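Local coordinates for protein Obg-like ATPase 1 (Schizosaccharomyces pombe, PDB 1NI3) that hydrolyses ATP, and GTP less efficiently, and negatively regulates the G2/M transition of the cell cycle, at residues V122-F126 and D127-I131; K325-K328 and A329-A333. All coordinates share one frame; numbering follows the deposited sequence.

Contact 1 (V122-F126 and D127-I131); sequences VVRAF and DDAEI
R124 reaches forward along the chain from the strand 118-124 to the turn D127-E130. CG lies anti to the backbone N (chi1 175°), and the side chain stays extended as far as NE. CB starts it toward the turn. CG then passes the F126 ring and comes 3.4 Å from CE2 of F126. CD continues over the same rim, 3.7 Å from CZ of F126. NE lies above this ring face, offset toward the rim. It also donates a hydrogen bond to F126 O, 2.7 Å from R124 NE, with an N-H...O angle of 160°. The oxygen is close to the guanidinium plane, but NE stands above the carbonyl plane. The guanidinium and the ring are nearly parallel, and CZ of F126 sits 3.3 Å from the guanidinium plane. At the tip, NH1 makes a weak hydrogen bond with N30 O. A129 CB and D127 CA lie at the guanidinium edge, near its plane, on the NH2 side; D127 CA is 4.0 Å from R124 NH2. OE2 of E130 is 4.3 Å from R124 NH2 and well out of the guanidinium plane, so the opposite charges probably attract, but no N-H points at the oxygen. With an alanine in place of R124, F126 O is likely to lose this donor, the F126 ring the group lying over one face, and the E130 carboxylate its nearby positive charge. D127 OD1 is hydrogen-bonded to Y245 OH. D127 to E130 form a type I beta turn, closed by a weak hydrogen bond from E130 N to D127 O. This is the loop at the end of a parallel strand in a P-loop G domain, beside the predicted ATP-binding residues V31 and M233.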
loop_
_atom_site.group_PDB
_atom_site.type_symbol
_atom_site.label_atom_id
_atom_site.label_comp_id
_atom_site.label_asym_id
_atom_site.label_seq_id
_atom_site.Cartn_x
_atom_site.Cartn_y
_atom_site.Cartn_z
ATOM N N VAL A 122 -5.556 -5.690 10.155
ATOM C CA VAL A 122 -5.375 -6.995 10.774
ATOM C C VAL A 122 -6.635 -7.575 11.435
ATOM O O VAL A 122 -7.042 -7.130 12.510
ATOM C CB VAL A 122 -4.292 -6.944 11.838
ATOM C CG1 VAL A 122 -4.069 -8.323 12.399
ATOM C CG2 VAL A 122 -3.023 -6.372 11.242
ATOM N N VAL A 123 -7.232 -8.585 10.807
ATOM C CA VAL A 123 -8.430 -9.231 11.345
ATOM C C VAL A 123 -8.033 -10.421 12.224
ATOM O O VAL A 123 -7.219 -11.258 11.826
ATOM C CB VAL A 123 -9.363 -9.729 10.208
ATOM C CG1 VAL A 123 -10.615 -10.360 10.794
ATOM C CG2 VAL A 123 -9.737 -8.570 9.296
ATOM N N ARG A 124 -8.608 -10.494 13.421
ATOM C CA ARG A 124 -8.297 -11.587 14.341
ATOM C C ARG A 124 -9.156 -12.818 14.107
ATOM O O ARG A 124 -10.381 -12.731 14.035
ATOM C CB ARG A 124 -8.449 -11.120 15.784
ATOM C CG ARG A 124 -8.263 -12.222 16.802
ATOM C CD ARG A 124 -8.152 -11.637 18.190
ATOM N NE ARG A 124 -7.820 -12.653 19.177
ATOM C CZ ARG A 124 -7.423 -12.379 20.414
ATOM N NH1 ARG A 124 -7.310 -11.116 20.807
ATOM N NH2 ARG A 124 -7.138 -13.362 21.260
ATOM N N ALA A 125 -8.496 -13.967 14.000
ATOM C CA ALA A 125 -9.169 -15.240 13.767
ATOM C C ALA A 125 -8.573 -16.273 14.717
ATOM O O ALA A 125 -8.512 -17.462 14.410
ATOM C CB ALA A 125 -8.962 -15.690 12.339
ATOM N N PHE A 126 -8.122 -15.810 15.870
ATOM C CA PHE A 126 -7.559 -16.697 16.855
ATOM C C PHE A 126 -8.154 -16.286 18.183
ATOM O O PHE A 126 -8.608 -15.151 18.344
ATOM C CB PHE A 126 -6.043 -16.560 16.878
ATOM C CG PHE A 126 -5.563 -15.217 17.334
ATOM C CD1 PHE A 126 -5.269 -14.987 18.667
ATOM C CD2 PHE A 126 -5.389 -14.182 16.428
ATOM C CE1 PHE A 126 -4.818 -13.739 19.087
ATOM C CE2 PHE A 126 -4.938 -12.935 16.848
ATOM C CZ PHE A 126 -4.648 -12.720 18.181
ATOM N N ASP A 127 -8.158 -17.214 19.133
ATOM C CA ASP A 127 -8.695 -16.954 20.469
ATOM C C ASP A 127 -7.835 -17.572 21.575
ATOM O O ASP A 127 -8.281 -17.709 22.709
ATOM C CB ASP A 127 -10.153 -17.452 20.552
ATOM C CG ASP A 127 -10.373 -18.771 19.813
ATOM O OD1 ASP A 127 -11.541 -19.201 19.699
ATOM O OD2 ASP A 127 -9.381 -19.386 19.357
ATOM N N ASP A 128 -6.596 -17.931 21.226
ATOM C CA ASP A 128 -5.645 -18.534 22.167
ATOM C C ASP A 128 -5.400 -17.644 23.389
ATOM O O ASP A 128 -4.651 -18.010 24.298
ATOM C CB ASP A 128 -4.302 -18.807 21.471
ATOM C CG ASP A 128 -4.358 -19.986 20.505
ATOM O OD1 ASP A 128 -3.748 -19.880 19.415
ATOM O OD2 ASP A 128 -4.981 -21.022 20.837
ATOM N N ALA A 129 -6.015 -16.464 23.397
ATOM C CA ALA A 129 -5.866 -15.528 24.504
ATOM C C ALA A 129 -7.022 -15.732 25.483
ATOM O O ALA A 129 -7.298 -14.865 26.319
ATOM C CB ALA A 129 -5.861 -14.088 23.986
ATOM N N GLU A 130 -7.690 -16.880 25.382
ATOM C CA GLU A 130 -8.814 -17.183 26.264
ATOM C C GLU A 130 -8.514 -18.324 27.242
ATOM O O GLU A 130 -8.020 -19.383 26.853
ATOM C CB GLU A 130 -10.066 -17.529 25.439
ATOM C CG GLU A 130 -10.504 -16.480 24.391
ATOM C CD GLU A 130 -10.573 -15.053 24.933
ATOM O OE1 GLU A 130 -11.095 -14.845 26.054
ATOM O OE2 GLU A 130 -10.124 -14.129 24.217
ATOM N N ILE A 131 -8.811 -18.085 28.517
ATOM C CA ILE A 131 -8.608 -19.074 29.578
ATOM C C ILE A 131 -9.903 -19.873 29.691
ATOM O O ILE A 131 -9.901 -21.102 29.823
ATOM C CB ILE A 131 -8.335 -18.392 30.944
ATOM C CG1 ILE A 131 -7.219 -17.353 30.798
ATOM C CG2 ILE A 131 -7.957 -19.441 31.986
ATOM C CD1 ILE A 131 -6.929 -16.566 32.067
#

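Contact 2 (K325-K328 and A329-A333); sequences KGTK and APQAA
T327 and K328 lead into the helix 329-336 and pack on its first turn. The junction belongs to the TGS region, a family grouped with the ubiquitin-like folds. The backbone bonds come first. A332 N donates to K328 O over 3.0 Å, and the N-H...O angle is 170°. The next bond of the helix runs from A333 N to A329 O. P330 sits in this first turn, where its missing N-H breaks no helical bond. Apolar contacts form the second group. With OG1 beside the backbone N (chi1 -53°), T327 CG2 falls anti to that N, and the methyl faces the helix. It meets Q331 CB at 3.5 Å, and these two side chains cross obliquely. CD of P330 rests against the K328 carbonyl. Among the polar and charged ends, T327 OG1 is hydrogen-bonded to R324 O, just before the loop. K328 NZ leads away to a long, weak ion pair with E376. The Q331 chain instead bends back at chi2 (72°), setting its amide NE2 beside K328 CB.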
loop_
_atom_site.group_PDB
_atom_site.type_symbol
_atom_site.label_atom_id
_atom_site.label_comp_id
_atom_site.label_asym_id
_atom_site.label_seq_id
_atom_site.Cartn_x
_atom_site.Cartn_y
_atom_site.Cartn_z
ATOM N N LYS A 325 2.378 4.290 -11.634
ATOM C CA LYS A 325 1.872 3.548 -12.780
ATOM C C LYS A 325 1.858 4.285 -14.112
ATOM O O LYS A 325 2.003 3.663 -15.157
ATOM C CB LYS A 325 0.460 3.032 -12.487
ATOM C CG LYS A 325 0.335 1.510 -12.461
ATOM C CD LYS A 325 -0.412 0.955 -13.678
ATOM C CE LYS A 325 0.381 1.083 -14.985
ATOM N NZ LYS A 325 -0.407 0.684 -16.204
ATOM N N GLY A 326 1.681 5.598 -14.103
ATOM C CA GLY A 326 1.652 6.285 -15.384
ATOM C C GLY A 326 2.703 7.353 -15.563
ATOM O O GLY A 326 2.535 8.269 -16.364
ATOM N N THR A 327 3.800 7.231 -14.830
ATOM C CA THR A 327 4.848 8.225 -14.897
ATOM C C THR A 327 5.580 8.222 -16.226
ATOM O O THR A 327 5.787 7.179 -16.846
ATOM C CB THR A 327 5.848 8.021 -13.771
ATOM O OG1 THR A 327 5.143 7.978 -12.526
ATOM C CG2 THR A 327 6.844 9.166 -13.736
ATOM N N LYS A 328 5.980 9.409 -16.653
ATOM C CA LYS A 328 6.691 9.546 -17.907
ATOM C C LYS A 328 8.189 9.760 -17.712
ATOM O O LYS A 328 8.630 10.425 -16.771
ATOM C CB LYS A 328 6.071 10.672 -18.743
ATOM C CG LYS A 328 4.823 10.236 -19.527
ATOM C CD LYS A 328 4.188 11.376 -20.339
ATOM C CE LYS A 328 3.490 12.393 -19.441
ATOM N NZ LYS A 328 2.897 13.530 -20.206
ATOM N N ALA A 329 8.954 9.167 -18.625
ATOM C CA ALA A 329 10.412 9.209 -18.632
ATOM C C ALA A 329 11.069 10.392 -17.921
ATOM O O ALA A 329 11.834 10.196 -16.982
ATOM C CB ALA A 329 10.903 9.120 -20.065
ATOM N N PRO A 330 10.780 11.634 -18.348
ATOM C CA PRO A 330 11.423 12.760 -17.659
ATOM C C PRO A 330 11.268 12.678 -16.141
ATOM O O PRO A 330 12.262 12.655 -15.408
ATOM C CB PRO A 330 10.721 13.977 -18.254
ATOM C CG PRO A 330 10.392 13.522 -19.648
ATOM C CD PRO A 330 9.880 12.115 -19.412
ATOM N N GLN A 331 10.025 12.622 -15.671
ATOM C CA GLN A 331 9.757 12.536 -14.238
ATOM C C GLN A 331 10.486 11.346 -13.631
ATOM O O GLN A 331 11.147 11.474 -12.602
ATOM C CB GLN A 331 8.253 12.402 -13.984
ATOM C CG GLN A 331 7.436 13.580 -14.471
ATOM C CD GLN A 331 7.344 13.630 -15.987
ATOM O OE1 GLN A 331 7.363 14.704 -16.583
ATOM N NE2 GLN A 331 7.220 12.465 -16.615
ATOM N N ALA A 332 10.352 10.190 -14.271
ATOM C CA ALA A 332 11.006 8.968 -13.805
ATOM C C ALA A 332 12.481 9.227 -13.542
ATOM O O ALA A 332 13.024 8.832 -12.518
ATOM C CB ALA A 332 10.860 7.873 -14.844
ATOM N N ALA A 333 13.128 9.887 -14.493
ATOM C CA ALA A 333 14.538 10.206 -14.373
ATOM C C ALA A 333 14.739 11.181 -13.219
ATOM O O ALA A 333 15.730 11.110 -12.489
ATOM C CB ALA A 333 15.036 10.813 -15.667
#

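How the contacts relate
Contact 1 comes first along the chain and closes before contact 2 opens. Their centres are 45 Å apart, their nearest atoms about 24 Å, and they lie on opposite sides of the chain's centre. Contact 1 belongs to the OBG-type G region and sits near the predicted ATP site. Contact 2 belongs to the TGS region, away from the annotated sites. A mixed sheet still relates them: strand 118-124, which runs into contact 1, pairs with 22-27, 22-27 with 81-90, and 81-90 with 317-324, which leads to contact 2. The two local contacts therefore lie in different parts of one monomer, linked through one mixed sheet, without direct touch.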